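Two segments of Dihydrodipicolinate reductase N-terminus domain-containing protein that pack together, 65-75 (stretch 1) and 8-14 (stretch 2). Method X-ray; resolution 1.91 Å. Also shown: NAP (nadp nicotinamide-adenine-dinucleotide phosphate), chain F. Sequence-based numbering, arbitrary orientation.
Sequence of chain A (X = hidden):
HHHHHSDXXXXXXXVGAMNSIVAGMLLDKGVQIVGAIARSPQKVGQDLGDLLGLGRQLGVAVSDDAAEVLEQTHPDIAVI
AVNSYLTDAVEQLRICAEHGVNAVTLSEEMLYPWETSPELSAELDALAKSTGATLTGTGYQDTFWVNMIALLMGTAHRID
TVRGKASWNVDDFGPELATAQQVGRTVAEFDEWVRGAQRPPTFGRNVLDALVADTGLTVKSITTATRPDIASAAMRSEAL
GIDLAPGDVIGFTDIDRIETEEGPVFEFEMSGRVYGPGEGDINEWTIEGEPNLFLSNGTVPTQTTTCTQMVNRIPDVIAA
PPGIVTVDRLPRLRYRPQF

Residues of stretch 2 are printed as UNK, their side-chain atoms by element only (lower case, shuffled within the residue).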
# COMPACT_ATOMS: atom_id res chain seq x y z
N ASP A 65 22.85 17.64 26.13
CA ASP A 65 22.21 17.10 27.35
C ASP A 65 20.72 16.88 27.07
O ASP A 65 19.93 17.85 27.24
CB ASP A 65 22.45 18.06 28.53
CG ASP A 65 22.10 17.48 29.88
OD1 ASP A 65 21.25 16.54 29.94
OD2 ASP A 65 22.66 18.01 30.88
N ALA A 66 20.36 15.66 26.65
CA ALA A 66 18.97 15.33 26.22
C ALA A 66 17.97 15.62 27.35
O ALA A 66 16.92 16.27 27.09
CB ALA A 66 18.90 13.88 25.77
N ALA A 67 18.23 15.12 28.55
CA ALA A 67 17.31 15.25 29.72
C ALA A 67 17.08 16.74 30.00
O ALA A 67 15.93 17.15 30.18
CB ALA A 67 17.86 14.51 30.90
N GLU A 68 18.13 17.55 29.94
CA GLU A 68 18.05 19.01 30.20
C GLU A 68 17.17 19.67 29.13
O GLU A 68 16.32 20.52 29.48
CB GLU A 68 19.45 19.62 30.26
CG GLU A 68 19.45 21.10 30.55
CD GLU A 68 20.80 21.63 31.00
OE1 GLU A 68 21.68 21.80 30.13
OE2 GLU A 68 20.98 21.84 32.22
N VAL A 69 17.35 19.31 27.86
CA VAL A 69 16.53 19.89 26.76
C VAL A 69 15.05 19.53 27.00
O VAL A 69 14.20 20.43 26.83
CB VAL A 69 17.02 19.43 25.39
CG1 VAL A 69 16.05 19.79 24.28
CG2 VAL A 69 18.38 20.00 25.10
N LEU A 70 14.75 18.29 27.37
CA LEU A 70 13.34 17.85 27.54
C LEU A 70 12.73 18.55 28.77
O LEU A 70 11.56 18.98 28.68
CB LEU A 70 13.29 16.33 27.67
CG LEU A 70 13.68 15.53 26.42
CD1 LEU A 70 13.23 14.08 26.53
CD2 LEU A 70 13.14 16.13 25.14
N GLU A 71 13.48 18.66 29.87
CA GLU A 71 13.03 19.33 31.12
C GLU A 71 12.78 20.81 30.81
O GLU A 71 11.79 21.37 31.31
CB GLU A 71 14.02 19.07 32.25
CG GLU A 71 13.96 17.62 32.72
CD GLU A 71 15.17 17.10 33.49
OE1 GLU A 71 16.04 17.92 33.85
OE2 GLU A 71 15.23 15.86 33.75
N GLN A 72 13.61 21.43 29.97
CA GLN A 72 13.52 22.88 29.65
C GLN A 72 12.36 23.16 28.66
O GLN A 72 11.80 24.27 28.73
CB GLN A 72 14.86 23.40 29.14
CG GLN A 72 15.89 23.55 30.25
CD GLN A 72 17.23 24.04 29.73
OE1 GLN A 72 17.41 24.32 28.54
NE2 GLN A 72 18.22 24.04 30.61
N THR A 73 12.04 22.24 27.73
CA THR A 73 11.15 22.56 26.59
C THR A 73 9.85 21.73 26.59
O THR A 73 8.88 22.22 25.98
CB THR A 73 11.89 22.41 25.26
OG1 THR A 73 12.25 21.04 25.13
CG2 THR A 73 13.10 23.32 25.17
N HIS A 74 9.80 20.56 27.22
CA HIS A 74 8.63 19.64 27.23
C HIS A 74 7.93 19.62 25.87
O HIS A 74 6.77 20.01 25.72
CB HIS A 74 7.68 20.01 28.36
CG HIS A 74 8.25 19.64 29.68
ND1 HIS A 74 8.98 20.55 30.44
CD2 HIS A 74 8.27 18.48 30.36
CE1 HIS A 74 9.37 19.95 31.55
NE2 HIS A 74 8.96 18.68 31.51
N PRO A 75 8.62 19.10 24.82
CA PRO A 75 8.04 19.04 23.48
C PRO A 75 6.93 17.99 23.39
O PRO A 75 6.89 17.09 24.20
CB PRO A 75 9.25 18.64 22.62
CG PRO A 75 10.05 17.74 23.55
CD PRO A 75 9.93 18.43 24.89
N UNK A 8 2.41 21.86 17.02
CA UNK A 8 3.34 20.77 17.47
C UNK A 8 4.69 21.39 17.81
O UNK A 8 5.24 22.15 16.96
c UNK A 8 2.14 18.92 16.21
c UNK A 8 4.63 18.73 16.70
c UNK A 8 2.06 18.10 14.93
c UNK A 8 3.47 19.67 16.39
N UNK A 9 5.21 21.05 18.98
CA UNK A 9 6.55 21.50 19.45
C UNK A 9 7.46 20.26 19.43
O UNK A 9 7.12 19.24 20.09
n UNK A 9 6.40 24.37 22.93
n UNK A 9 8.08 24.20 24.48
c UNK A 9 6.44 22.19 20.81
c UNK A 9 7.02 23.67 23.88
n UNK A 9 6.55 22.49 24.29
c UNK A 9 5.21 23.96 22.19
c UNK A 9 5.59 23.47 20.80
N UNK A 10 8.55 20.32 18.68
CA UNK A 10 9.44 19.15 18.45
C UNK A 10 10.88 19.43 18.93
O UNK A 10 11.33 20.58 18.80
c UNK A 10 9.43 18.81 16.98
N UNK A 11 11.54 18.39 19.44
CA UNK A 11 13.01 18.37 19.68
C UNK A 11 13.65 17.44 18.64
O UNK A 11 13.17 16.29 18.49
c UNK A 11 13.33 17.94 21.12
c UNK A 11 13.05 19.09 22.09
c UNK A 11 14.78 17.47 21.29
N UNK A 12 14.64 17.93 17.90
CA UNK A 12 15.37 17.09 16.91
C UNK A 12 16.55 16.46 17.66
O UNK A 12 17.43 17.19 18.17
c UNK A 12 15.00 19.13 15.38
c UNK A 12 15.69 17.78 15.56
c UNK A 12 17.15 17.88 15.24
N UNK A 13 16.45 15.16 17.88
CA UNK A 13 17.35 14.33 18.69
C UNK A 13 18.36 13.67 17.74
O UNK A 13 18.00 12.67 17.04
c UNK A 13 16.82 11.91 22.98
c UNK A 13 17.10 12.82 20.77
c UNK A 13 16.30 12.44 21.82
c UNK A 13 18.19 11.75 23.10
c UNK A 13 18.47 12.64 20.90
c UNK A 13 19.01 12.08 22.05
c UNK A 13 16.50 13.35 19.50
o UNK A 13 18.72 11.21 24.23
N UNK A 14 19.58 14.21 17.73
CA UNK A 14 20.62 13.93 16.72
C UNK A 14 20.46 14.91 15.58
O UNK A 14 19.32 15.30 15.26
PA NAP F . 24.73 10.20 11.19
O1A NAP F . 24.84 11.22 10.16
O2A NAP F . 25.96 9.43 11.77
O5B NAP F . 23.92 10.89 12.42
C5B NAP F . 23.87 10.31 13.74
C4B NAP F . 23.72 11.45 14.74
O4B NAP F . 23.59 10.95 16.07
C3B NAP F . 24.90 12.46 14.77
O3B NAP F . 24.27 13.76 14.65
C2B NAP F . 25.54 12.34 16.15
O2B NAP F . 25.93 13.61 16.72
C1B NAP F . 24.33 11.89 16.92
N9A NAP F . 24.56 11.19 18.18
C8A NAP F . 25.23 10.05 18.42
N7A NAP F . 25.09 9.73 19.71
C5A NAP F . 24.25 10.64 20.26
C6A NAP F . 23.63 10.90 21.59
N6A NAP F . 23.88 10.12 22.62
N1A NAP F . 22.84 11.96 21.72
C2A NAP F . 22.53 12.80 20.70
N3A NAP F . 23.04 12.64 19.46
C4A NAP F . 23.91 11.61 19.25
O3 NAP F . 23.72 8.98 10.74
PN NAP F . 22.31 9.18 9.89
O1N NAP F . 22.46 8.88 8.43
O2N NAP F . 21.64 10.46 10.26
O5D NAP F . 21.64 7.93 10.62
C5D NAP F . 21.23 7.87 11.99
C4D NAP F . 20.59 6.57 12.39
O4D NAP F . 19.33 6.45 11.65
C3D NAP F . 21.48 5.40 12.09
O3D NAP F . 21.47 4.43 13.13
C2D NAP F . 20.86 4.82 10.82
O2D NAP F . 21.18 3.43 10.71
C1D NAP F . 19.35 5.17 11.03
N1N NAP F . 18.62 5.23 9.75
C2N NAP F . 17.50 4.54 9.66
C3N NAP F . 16.81 4.52 8.45
C7N NAP F . 15.50 3.78 8.31
O7N NAP F . 15.05 3.70 7.17
N7N NAP F . 14.85 3.29 9.38
C4N NAP F . 17.31 5.25 7.37
C5N NAP F . 18.49 5.98 7.50
C6N NAP F . 19.11 5.94 8.73
P2B NAP F . 27.06 14.54 16.07
O1X NAP F . 26.53 15.07 14.77
O2X NAP F . 27.14 15.74 16.99
O3X NAP F . 28.22 13.54 16.06

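Position 8 carries four side-chain carbons, forked at the first, with one arm two carbons long. That is the pattern of isoleucine, and its end leads away from stretch 1 and touches none of it. I8 therefore takes no part in the contact and simply precedes the strand.

Position 9 has three carbons, a nitrogen, and then a carbon carrying two more nitrogens: a guanidinium on a flexible stem. CA to CB points toward stretch 1, and the planar end reaches the carbonyls of T73 and H74, at and just past the end of the helix. Only arginine fits. R9 NH2 donates to T73 O at 2.6 Å, while R9 NH1 donates to T73 O at 2.9 Å and to H74 O at 2.9 Å. Both acceptors lie at the edge of the guanidinium, near its plane, where its N-H bonds point. The proline ring packs on the strand backbone here, with P75 CB 3.4 Å from R9 O.

Position 10 shows a single carbon, so it is alanine. Its CB points away from the helix, and what it offers stretch 1 is backbone: P75 CB lies 4.1 Å from A10 C.

Position 11 has three carbons, one carrying the other two, a fork at CB with equal arms, and it points toward the helix. This is valine, in the t rotamer. V11 CG2 lies 3.6 Å from P75 CG, 3.7 Å from T73 OG1, 3.8 Å from V69 CG1 and 4.3 Å from L70 CD2, so one methyl group meets four residues. The hydroxyl among them is already occupied, since T73 OG1 donates to V69 O at 2.7 Å within its own helix; a polar group so satisfied can sit beside a methyl.

Position 12 repeats the three-carbon fork, again valine, but strand alternation puts it out of reach: the side chain of V12 touches nothing of stretch 1, and its chi1 of -10° lies between wells.

Position 13 has one carbon and then a six-carbon ring bearing an oxygen, which makes it tyrosine. CA to CB points sideways, yet the end of the side chain comes nearer, with A66 CB 3.1 Å from Y13 OH and 3.5 Å from Y13 CZ. At the ring edge waits the cofactor, with Y13 CE1 3.8 Å from NAP C2A.

Position 14 has no side-chain atoms and is glycine. Its positive phi, 89°, favours this residue by itself, and G14 CA lies 3.9 Å from NAP N3A.

The contact runs helix against strand, nearly antiparallel at 173°, with axes 10.2 Å apart. Its rules follow the alternation: 9 and 11 face the helix, 10 and 12 do not, and 13 reaches back with a long ring. Small A66 receives that ring near the start of the helix, D65 capping the first turn as E68 N donates to D65 OD1 at 3.3 Å. V11 fills the middle, and R9 gathers the carbonyls where H74, with positive phi, leaves the helix.

Stretch 2 8-14: IRAVVYG
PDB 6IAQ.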